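Local coordinates for putative citrate lyase (Ralstonia eutropha, PDB 3QQW), which probably acts as a magnesium-dependent lyase of the citrate lyase family, perhaps splitting (S)-citramalyl-CoA, on a TIM-barrel scaffold, at residues Asn229-Glu234 with Ser254-Gln259; Ala23-Phe28 with Ala258-Ile263; Asp239-Arg244 with Val264-Pro269; Phe175-Phe180 with Ala223-Leu228. All coordinates share one frame; numbering follows the deposited sequence.

Interaction 1: residues Asn229-Glu234 with Ser254-Gln259; sequences NLKDAE and SIYPAQ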
# COMPACT_ATOMS: atom_id res chain seq x y z
N ASN C 229 26.50 -7.58 5.93
CA ASN C 229 27.40 -8.52 6.57
C ASN C 229 27.97 -9.40 5.47
O ASN C 229 27.23 -10.13 4.81
CB ASN C 229 26.68 -9.32 7.64
CG ASN C 229 27.64 -10.02 8.57
OD1 ASN C 229 28.56 -10.72 8.13
ND2 ASN C 229 27.44 -9.82 9.87
N LEU C 230 29.27 -9.28 5.23
CA LEU C 230 29.94 -9.94 4.11
C LEU C 230 30.30 -11.39 4.34
O LEU C 230 30.36 -12.12 3.35
CB LEU C 230 31.22 -9.17 3.74
CG LEU C 230 31.03 -7.72 3.26
CD1 LEU C 230 32.34 -7.13 2.81
CD2 LEU C 230 30.04 -7.63 2.12
N LYS C 231 30.59 -11.81 5.59
CA LYS C 231 31.09 -13.17 5.82
C LYS C 231 30.27 -14.04 6.80
O LYS C 231 30.43 -15.27 6.77
CB LYS C 231 32.55 -13.12 6.31
CG LYS C 231 33.53 -12.56 5.26
CD LYS C 231 34.76 -11.95 5.92
CE LYS C 231 35.76 -11.44 4.90
NZ LYS C 231 36.99 -10.94 5.55
N ASP C 232 29.41 -13.44 7.67
CA ASP C 232 28.64 -14.23 8.64
C ASP C 232 27.44 -14.88 7.93
O ASP C 232 26.44 -14.21 7.68
CB ASP C 232 28.19 -13.37 9.85
CG ASP C 232 27.62 -14.11 11.04
OD1 ASP C 232 27.01 -15.19 10.85
OD2 ASP C 232 27.70 -13.57 12.17
N ALA C 233 27.56 -16.19 7.62
CA ALA C 233 26.56 -16.99 6.91
C ALA C 233 25.17 -16.95 7.56
O ALA C 233 24.18 -16.82 6.84
CB ALA C 233 27.01 -18.43 6.77
N GLU C 234 25.10 -16.98 8.90
CA GLU C 234 23.84 -16.96 9.65
C GLU C 234 23.06 -15.65 9.45
O GLU C 234 21.83 -15.70 9.36
CB GLU C 234 24.08 -17.22 11.14
CG GLU C 234 24.34 -18.68 11.45
CD GLU C 234 24.38 -19.04 12.92
OE1 GLU C 234 25.21 -18.46 13.66
OE2 GLU C 234 23.62 -19.94 13.32
N SER C 254 24.47 -10.33 -4.20
CA SER C 254 25.66 -10.68 -3.43
C SER C 254 26.79 -9.73 -3.81
O SER C 254 26.96 -9.42 -4.99
CB SER C 254 26.05 -12.12 -3.71
OG SER C 254 27.36 -12.38 -3.24
N ILE C 255 27.58 -9.29 -2.83
CA ILE C 255 28.73 -8.41 -3.08
C ILE C 255 30.03 -9.07 -2.60
O ILE C 255 31.11 -8.54 -2.85
CB ILE C 255 28.57 -6.99 -2.51
CG1 ILE C 255 28.06 -7.01 -1.04
CG2 ILE C 255 27.72 -6.15 -3.46
CD1 ILE C 255 28.17 -5.68 -0.27
N TYR C 256 29.92 -10.22 -1.94
CA TYR C 256 31.07 -10.97 -1.45
C TYR C 256 30.81 -12.48 -1.66
O TYR C 256 29.70 -12.94 -1.40
CB TYR C 256 31.38 -10.63 0.02
CG TYR C 256 32.79 -11.02 0.41
CD1 TYR C 256 33.89 -10.28 -0.02
CD2 TYR C 256 33.03 -12.17 1.17
CE1 TYR C 256 35.19 -10.65 0.32
CE2 TYR C 256 34.33 -12.56 1.49
CZ TYR C 256 35.40 -11.79 1.07
OH TYR C 256 36.70 -12.13 1.39
N PRO C 257 31.79 -13.25 -2.17
CA PRO C 257 31.54 -14.66 -2.49
C PRO C 257 30.96 -15.51 -1.34
O PRO C 257 30.22 -16.45 -1.60
CB PRO C 257 32.92 -15.18 -2.89
CG PRO C 257 33.59 -13.98 -3.48
CD PRO C 257 33.16 -12.86 -2.58
N ALA C 258 31.29 -15.17 -0.10
CA ALA C 258 30.82 -15.90 1.08
C ALA C 258 29.28 -15.78 1.24
O ALA C 258 28.69 -16.57 1.97
CB ALA C 258 31.53 -15.40 2.32
N GLN C 259 28.64 -14.82 0.56
CA GLN C 259 27.18 -14.59 0.62
C GLN C 259 26.38 -15.51 -0.31
O GLN C 259 25.20 -15.72 -0.06
CB GLN C 259 26.82 -13.13 0.27
CG GLN C 259 27.53 -12.09 1.11
CD GLN C 259 27.06 -10.70 0.89
OE1 GLN C 259 26.90 -10.24 -0.23
NE2 GLN C 259 26.90 -9.95 1.97

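Interaction 2: residues Ala23-Phe28 with Ala258-Ile263; sequences AACEHF and AQIQPI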
# COMPACT_ATOMS: atom_id res chain seq x y z
N ALA C 23 18.42 -17.91 -11.15
CA ALA C 23 19.24 -18.21 -10.00
C ALA C 23 18.80 -17.34 -8.84
O ALA C 23 18.40 -16.18 -9.03
CB ALA C 23 20.70 -17.95 -10.34
N ALA C 24 18.84 -17.91 -7.65
CA ALA C 24 18.45 -17.24 -6.40
C ALA C 24 19.40 -16.11 -6.03
O ALA C 24 19.06 -15.24 -5.24
CB ALA C 24 18.45 -18.28 -5.30
N CYS C 25 20.60 -16.12 -6.61
CA CYS C 25 21.65 -15.17 -6.27
C CYS C 25 22.25 -14.49 -7.47
O CYS C 25 22.48 -15.12 -8.51
CB CYS C 25 22.72 -15.89 -5.46
SG CYS C 25 24.04 -14.81 -4.86
N GLU C 26 22.58 -13.22 -7.29
CA GLU C 26 23.20 -12.39 -8.32
C GLU C 26 24.41 -11.72 -7.71
O GLU C 26 24.25 -10.82 -6.86
CB GLU C 26 22.22 -11.36 -8.90
CG GLU C 26 22.76 -10.70 -10.15
CD GLU C 26 21.83 -9.68 -10.77
OE1 GLU C 26 20.74 -10.08 -11.22
OE2 GLU C 26 22.19 -8.48 -10.81
N HIS C 27 25.60 -12.16 -8.10
CA HIS C 27 26.86 -11.67 -7.55
C HIS C 27 27.43 -10.52 -8.40
O HIS C 27 27.51 -10.63 -9.62
CB HIS C 27 27.87 -12.81 -7.42
CG HIS C 27 29.11 -12.40 -6.71
ND1 HIS C 27 29.14 -12.21 -5.34
CD2 HIS C 27 30.34 -12.13 -7.22
CE1 HIS C 27 30.37 -11.83 -5.06
NE2 HIS C 27 31.13 -11.77 -6.16
N PHE C 28 27.80 -9.41 -7.75
CA PHE C 28 28.39 -8.25 -8.42
C PHE C 28 29.90 -8.28 -8.31
O PHE C 28 30.42 -8.65 -7.27
CB PHE C 28 27.85 -6.95 -7.82
CG PHE C 28 26.50 -6.62 -8.38
CD1 PHE C 28 25.39 -7.42 -8.09
CD2 PHE C 28 26.32 -5.52 -9.20
CE1 PHE C 28 24.15 -7.14 -8.64
CE2 PHE C 28 25.06 -5.20 -9.70
CZ PHE C 28 23.99 -6.02 -9.43
N ALA C 258 31.29 -15.17 -0.10
CA ALA C 258 30.82 -15.90 1.08
C ALA C 258 29.28 -15.78 1.24
O ALA C 258 28.69 -16.57 1.97
CB ALA C 258 31.53 -15.40 2.32
N GLN C 259 28.64 -14.82 0.56
CA GLN C 259 27.18 -14.59 0.62
C GLN C 259 26.38 -15.51 -0.31
O GLN C 259 25.20 -15.72 -0.06
CB GLN C 259 26.82 -13.13 0.27
CG GLN C 259 27.53 -12.09 1.11
CD GLN C 259 27.06 -10.70 0.89
OE1 GLN C 259 26.90 -10.24 -0.23
NE2 GLN C 259 26.90 -9.95 1.97
N ILE C 260 27.02 -16.06 -1.37
CA ILE C 260 26.38 -16.86 -2.41
C ILE C 260 25.66 -18.10 -1.85
O ILE C 260 24.43 -18.17 -1.97
CB ILE C 260 27.35 -17.22 -3.57
CG1 ILE C 260 27.86 -15.92 -4.25
CG2 ILE C 260 26.68 -18.18 -4.60
CD1 ILE C 260 28.99 -16.06 -5.21
N GLN C 261 26.40 -19.06 -1.26
CA GLN C 261 25.80 -20.28 -0.74
C GLN C 261 24.70 -19.97 0.30
O GLN C 261 23.60 -20.51 0.10
CB GLN C 261 26.86 -21.25 -0.20
CG GLN C 261 26.69 -22.68 -0.73
CD GLN C 261 26.96 -22.83 -2.22
OE1 GLN C 261 28.08 -22.63 -2.69
NE2 GLN C 261 25.94 -23.18 -2.96
N PRO C 262 24.86 -19.07 1.31
CA PRO C 262 23.73 -18.79 2.23
C PRO C 262 22.48 -18.25 1.51
O PRO C 262 21.37 -18.63 1.88
CB PRO C 262 24.29 -17.73 3.19
CG PRO C 262 25.75 -17.91 3.13
CD PRO C 262 26.07 -18.34 1.73
N ILE C 263 22.65 -17.43 0.45
CA ILE C 263 21.52 -16.89 -0.31
C ILE C 263 20.84 -18.02 -1.09
O ILE C 263 19.62 -18.16 -0.99
CB ILE C 263 21.90 -15.69 -1.22
CG1 ILE C 263 22.22 -14.43 -0.37
CG2 ILE C 263 20.78 -15.38 -2.24
CD1 ILE C 263 23.00 -13.32 -1.08

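Interaction 3: residues Asp239-Arg244 with Val264-Pro269; sequences DACRAR and VNAMRP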
# COMPACT_ATOMS: atom_id res chain seq x y z
N ASP C 239 18.69 -12.66 6.42
CA ASP C 239 18.20 -11.63 5.50
C ASP C 239 17.51 -12.26 4.28
O ASP C 239 16.40 -11.86 3.93
CB ASP C 239 19.35 -10.71 5.04
CG ASP C 239 19.70 -9.60 6.02
OD1 ASP C 239 19.21 -9.63 7.17
OD2 ASP C 239 20.47 -8.69 5.63
N ALA C 240 18.14 -13.30 3.68
CA ALA C 240 17.58 -14.03 2.54
C ALA C 240 16.27 -14.70 2.91
O ALA C 240 15.32 -14.61 2.14
CB ALA C 240 18.58 -15.05 2.03
N CYS C 241 16.17 -15.29 4.12
CA CYS C 241 14.94 -15.94 4.60
C CYS C 241 13.82 -14.91 4.86
O CYS C 241 12.68 -15.18 4.48
CB CYS C 241 15.20 -16.79 5.83
SG CYS C 241 16.04 -18.37 5.46
N ARG C 242 14.12 -13.73 5.46
CA ARG C 242 13.09 -12.71 5.71
C ARG C 242 12.56 -12.19 4.40
O ARG C 242 11.35 -12.07 4.23
CB ARG C 242 13.62 -11.54 6.57
CG ARG C 242 13.88 -11.92 8.03
CD ARG C 242 13.88 -10.72 8.95
NE ARG C 242 12.55 -10.12 9.10
CZ ARG C 242 12.25 -9.18 10.00
NH1 ARG C 242 13.18 -8.70 10.82
NH2 ARG C 242 11.01 -8.70 10.08
N ALA C 243 13.47 -11.90 3.43
CA ALA C 243 13.07 -11.39 2.12
C ALA C 243 12.24 -12.43 1.39
O ALA C 243 11.21 -12.08 0.82
CB ALA C 243 14.30 -11.02 1.31
N ARG C 244 12.66 -13.72 1.48
CA ARG C 244 11.96 -14.81 0.84
C ARG C 244 10.59 -15.11 1.47
O ARG C 244 9.59 -15.18 0.75
CB ARG C 244 12.81 -16.09 0.85
CG ARG C 244 12.18 -17.21 0.07
CD ARG C 244 12.50 -18.54 0.62
NE ARG C 244 11.97 -19.58 -0.26
CZ ARG C 244 12.32 -20.86 -0.19
NH1 ARG C 244 13.19 -21.27 0.73
NH2 ARG C 244 11.80 -21.74 -1.03
N VAL C 264 21.62 -18.84 -1.85
CA VAL C 264 21.09 -19.95 -2.64
C VAL C 264 20.31 -20.93 -1.73
O VAL C 264 19.16 -21.25 -2.03
CB VAL C 264 22.22 -20.66 -3.46
CG1 VAL C 264 21.75 -21.99 -4.04
CG2 VAL C 264 22.76 -19.74 -4.55
N ASN C 265 20.93 -21.36 -0.61
CA ASN C 265 20.33 -22.31 0.31
C ASN C 265 19.07 -21.77 0.98
O ASN C 265 18.10 -22.51 1.12
CB ASN C 265 21.36 -22.78 1.35
CG ASN C 265 22.40 -23.70 0.73
OD1 ASN C 265 23.61 -23.44 0.78
ND2 ASN C 265 21.98 -24.79 0.09
N ALA C 266 19.04 -20.48 1.33
CA ALA C 266 17.84 -19.87 1.93
C ALA C 266 16.66 -19.81 0.95
O ALA C 266 15.51 -19.91 1.36
CB ALA C 266 18.16 -18.48 2.43
N MSE C 267 16.97 -19.68 -0.36
CA MSE C 267 16.01 -19.56 -1.45
C MSE C 267 15.57 -20.92 -2.02
O MSE C 267 14.60 -20.94 -2.77
CB MSE C 267 16.68 -18.73 -2.53
CG MSE C 267 15.81 -17.75 -3.20
SE MSE C 267 15.18 -16.32 -2.16
CE MSE C 267 16.72 -15.17 -2.06
N ARG C 268 16.26 -22.03 -1.68
CA ARG C 268 15.99 -23.38 -2.16
C ARG C 268 14.63 -23.94 -1.75
O ARG C 268 14.23 -23.75 -0.59
CB ARG C 268 17.04 -24.37 -1.61
CG ARG C 268 18.24 -24.48 -2.48
CD ARG C 268 19.23 -25.45 -1.91
NE ARG C 268 20.42 -25.49 -2.77
CZ ARG C 268 21.37 -26.40 -2.67
NH1 ARG C 268 21.28 -27.38 -1.78
NH2 ARG C 268 22.42 -26.36 -3.49
N PRO C 269 13.94 -24.71 -2.63
CA PRO C 269 12.69 -25.37 -2.19
C PRO C 269 13.03 -26.54 -1.27
O PRO C 269 14.14 -27.09 -1.36
CB PRO C 269 12.02 -25.83 -3.50
CG PRO C 269 12.99 -25.57 -4.60
CD PRO C 269 14.29 -25.09 -4.02

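Interaction 4: residues Phe175-Phe180 with Ala223-Leu228; sequences FGLMDF and AHNVCL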
# COMPACT_ATOMS: atom_id res chain seq x y z
N PHE C 175 15.41 -4.36 -5.83
CA PHE C 175 15.18 -3.34 -4.80
C PHE C 175 16.52 -2.69 -4.39
O PHE C 175 17.41 -3.38 -3.89
CB PHE C 175 14.46 -3.91 -3.58
CG PHE C 175 14.01 -2.80 -2.67
CD1 PHE C 175 12.97 -1.95 -3.05
CD2 PHE C 175 14.67 -2.55 -1.47
CE1 PHE C 175 12.59 -0.88 -2.24
CE2 PHE C 175 14.29 -1.48 -0.66
CZ PHE C 175 13.24 -0.66 -1.04
N GLY C 176 16.64 -1.40 -4.63
CA GLY C 176 17.83 -0.63 -4.29
C GLY C 176 17.58 0.14 -3.02
O GLY C 176 17.13 1.29 -3.06
N LEU C 177 17.84 -0.51 -1.86
CA LEU C 177 17.61 0.04 -0.53
C LEU C 177 18.39 1.35 -0.28
O LEU C 177 17.79 2.36 0.11
CB LEU C 177 17.97 -1.01 0.55
CG LEU C 177 17.92 -0.56 2.01
CD1 LEU C 177 16.48 -0.26 2.46
CD2 LEU C 177 18.56 -1.60 2.90
N MSE C 178 19.71 1.32 -0.49
CA MSE C 178 20.59 2.45 -0.21
C MSE C 178 20.18 3.72 -0.97
O MSE C 178 20.02 4.76 -0.32
CB MSE C 178 22.04 2.11 -0.51
CG MSE C 178 22.97 3.10 0.14
SE MSE C 178 24.80 2.59 0.01
CE MSE C 178 25.25 2.86 1.95
N ASP C 179 20.01 3.66 -2.30
CA ASP C 179 19.65 4.84 -3.10
C ASP C 179 18.23 5.29 -2.80
O ASP C 179 17.96 6.48 -2.85
CB ASP C 179 19.84 4.56 -4.59
CG ASP C 179 21.31 4.40 -4.97
OD1 ASP C 179 22.10 5.34 -4.70
OD2 ASP C 179 21.67 3.32 -5.49
N PHE C 180 17.35 4.36 -2.46
CA PHE C 180 15.97 4.64 -2.12
C PHE C 180 15.92 5.45 -0.83
O PHE C 180 15.26 6.49 -0.80
CB PHE C 180 15.14 3.33 -2.02
CG PHE C 180 13.69 3.58 -1.71
CD1 PHE C 180 12.85 4.22 -2.64
CD2 PHE C 180 13.16 3.26 -0.46
CE1 PHE C 180 11.52 4.48 -2.34
CE2 PHE C 180 11.83 3.55 -0.15
CZ PHE C 180 11.02 4.15 -1.10
N ALA C 223 13.89 -9.11 -6.86
CA ALA C 223 15.19 -9.36 -6.25
C ALA C 223 15.47 -8.39 -5.11
O ALA C 223 15.13 -7.20 -5.16
CB ALA C 223 16.29 -9.30 -7.28
N HIS C 224 16.04 -8.96 -4.03
CA HIS C 224 16.33 -8.24 -2.81
C HIS C 224 17.74 -7.65 -2.83
O HIS C 224 18.62 -8.19 -3.48
CB HIS C 224 16.15 -9.17 -1.61
CG HIS C 224 16.06 -8.46 -0.30
ND1 HIS C 224 17.07 -8.56 0.65
CD2 HIS C 224 15.09 -7.66 0.20
CE1 HIS C 224 16.69 -7.79 1.66
NE2 HIS C 224 15.51 -7.23 1.43
N ASN C 225 17.93 -6.53 -2.12
CA ASN C 225 19.21 -5.82 -1.91
C ASN C 225 20.17 -6.73 -1.12
O ASN C 225 19.73 -7.69 -0.50
CB ASN C 225 18.98 -4.49 -1.18
CG ASN C 225 18.02 -4.63 -0.01
OD1 ASN C 225 16.82 -4.81 -0.20
ND2 ASN C 225 18.54 -4.60 1.20
N VAL C 226 21.47 -6.40 -1.13
CA VAL C 226 22.53 -7.15 -0.46
C VAL C 226 22.38 -7.16 1.07
O VAL C 226 21.69 -6.31 1.67
CB VAL C 226 23.93 -6.57 -0.82
CG1 VAL C 226 24.23 -6.69 -2.33
CG2 VAL C 226 24.08 -5.12 -0.36
N CYS C 227 23.09 -8.09 1.69
CA CYS C 227 23.27 -8.10 3.13
C CYS C 227 24.59 -7.35 3.35
O CYS C 227 25.55 -7.57 2.61
CB CYS C 227 23.31 -9.52 3.69
SG CYS C 227 23.62 -9.58 5.48
N LEU C 228 24.62 -6.43 4.31
CA LEU C 228 25.84 -5.64 4.55
C LEU C 228 26.91 -6.45 5.33
O LEU C 228 28.09 -6.08 5.31
CB LEU C 228 25.51 -4.29 5.22
CG LEU C 228 24.69 -3.34 4.31
CD1 LEU C 228 24.17 -2.17 5.07
CD2 LEU C 228 25.48 -2.89 3.07

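Interaction 1: residues Asn229-Glu234 with Ser254-Gln259
Two neighbouring beta-alpha loops meet here at the C-terminal end of the TIM-barrel strands. Residues 229-232 form the end of the loop that leads from strand 221-224 into helix 233-247. Residues 255-259 link strand 251-254 to helix 260-267. The two loops are joined by the amide of Q259. Its chain is extended beyond CG and carries both ends of the amide to backbone partners. Q259 NE2 donates to the carbonyl O of N229 at 2.9 Å, with an N-H...O angle of 150°. The carbonyl O lies in the amide plane of Q259, but NE2 sits above the carbonyl plane of N229. NE2 also bonds to the backbone O of C227. On the other end, Q259 OE1 takes a nearly straight bond from I255 N at 2.9 Å and a weak one from Y256 N.

Apolar contacts lie beside the amide. L230 crosses I255 at about a right angle, and its CD2 lies 3.6 Å from I255 CD1. The backbone O of L230 approaches Y256 CD2 at 3.4 Å and A258 CB at 3.6 Å. At the exposed border, the extended K231 runs obliquely past the Y256 ring, its CE 3.7 Å from Y256 OH. Within its own loop, N229 OD1 accepts from D232 N at 2.9 Å, an Asx motif. D232 is the N-cap of the helix, and D232 OD1 accepts a weak capping bond from E234 N.

The buried Q259 amide thus has backbone partners at both ends. These bonds fix its rotation and hold the two loops side by side, with the side chain of I255 about 7 Å from that of R88, a predicted substrate-binding residue.

Interaction 2: residues Ala23-Phe28 with Ala258-Ile263
This is a buried, apolar contact between strand 25-29 and the N-terminal part of helix 260-267. The side chains of C25 and H27 and the carbonyl of A24 meet I260 and I263. C25 and H27 both start out toward the helix, as alternate residues of one strand face. C25 has SG anti to its backbone N (chi1 -176°). C25 SG lies 4.0 Å from I260 CG1, while C25 CB meets I263 CG2 at 3.8 Å. The same methyl, I263 CG2, also rests 3.5 Å from the carbonyl O of A24.

In the closed eight-stranded TIM barrel, strand 25-29 comes first and strand 251-254 last. Helix 260-267 follows that last strand and packs back over the first, across the seam where the barrel closes. I260 reaches H27 with the tip of its chain. I260 CD1 sits 4.2 Å from the H27 ring centroid, 30° off the ring normal, an off-centre CH-pi contact. H27 and I260 cross at about a right angle. H27 ND1, the ring atom nearest I260 CD1, is also hydrogen-bonded to S254 OG. F49 of the next strand touches C25, H27 and I260.

Interaction 3: residues Asp239-Arg244 with Val264-Pro269
R244 starts with CG anti to its backbone N (chi1 -174°), bends at chi2 (-149°), and then runs out straight toward the C-terminal end of helix 260-267. Selenomethionine M267 bends at chi2 and chi3 and slides past it in the opposite direction. M267 SE lies 3.8 Å from R244 CB and the same distance from R244 CG. The guanidinium thereby reaches the backbone carbonyls where the helix runs into residues 268-269. R244 NH1 donates to R268 O at 3.0 Å, somewhat bent. R244 NH1 also makes a weak bond to A266 O at 2.8 Å. R244 NH2 adds a further weak bond to R268 O at 3.2 Å. The carbonyl O of M267 lies over the centre of one guanidinium face, 3.3 Å above the plane, at a poor angle for a hydrogen bond to R244 NH2. P269 CA sits at the edge of the same group.

One turn earlier on helix 233-247, A240 and C241 meet A266. A240 CB lies 3.5 Å from A266 CB, and C241 SG lies 3.7 Å from A266 CB. The contact joins helices 233-247 and 260-267, two successive outer helices of the TIM barrel. M252 of the strand between them underlies A240 and M267. The place is away from the predicted substrate and metal sites.

The carbonyls of three successive residues, 266-268, lie close to one guanidinium. Those of A266 and R268 accept bonds, partly weak. The carbonyls at and just past the helix end would be expected to favour the positive charge of R244, whose bonds here are to backbone carbonyls.

Interaction 4: residues Phe175-Phe180 with Ala223-Leu228
Neighbouring strands of the TIM barrel meet here at their C-terminal ends, where TIM-barrel enzymes carry their active site. Strands 170-175 and 221-224 are parallel. They are tied by a backbone bond from F175 N to A223 O at 2.9 Å. The bond is fairly straight (159°) and lies in the carbonyl plane of A223. Beyond it the chains part. Residues 223-228 continue into a loop, while 175-180 turn at G176, the N-cap, into helix 177-182.

N225 fills the angle between them. Its CG takes the crowded position between backbone N and carbonyl carbon (chi1 44°), so that the amide stands beside F175 and L177. F175 and N225 lie side by side and point the same way, with ring and amide planes 61° apart. N225 OD1 meets the ring at its edge, in plane, 3.4 Å from F175 CD2. This places a partly negative oxygen against the partly positive rim of the ring. The same OD1 also hangs over one face of the H224 ring. N225 CB packs 3.3 Å from F175 O.

The amide nitrogen has its polar partner elsewhere, in Q198 OE1. H224 NE2 bonds to K208 NZ. On helix 177-182, OD2 of D179, a predicted Mg(2+) ligand, makes a salt bridge with K119 and lies near E153, the other predicted Mg(2+) ligand, so a bound ion might offset that repulsion.

L177 has CG anti to its backbone N and crosses N225 obliquely, so that L177 CD2 comes to rest 3.4 Å from N225 ND2.

How the interactions relate
From the N terminus, strand 25-29 is the first strand of the barrel. Interaction 2 pairs it with helix 260-267 and closes a loop of 229 residues. Interaction 4 lies wholly within that span and ties strands 170-175 and 221-224. Helix 233-247 then follows and serves interactions 1 and 3, whose segments alternate along the chain. Interactions 2 and 3 also cross, sharing helix 260-267, where A24 CB packs on M267 CB. Interactions 1 and 2 share A258 and Q259. Interaction 2 thus ties the first strand to the helix that follows the last strand. Interactions 1, 3 and 4 join neighbouring strands, loops and helices in the later part of the barrel.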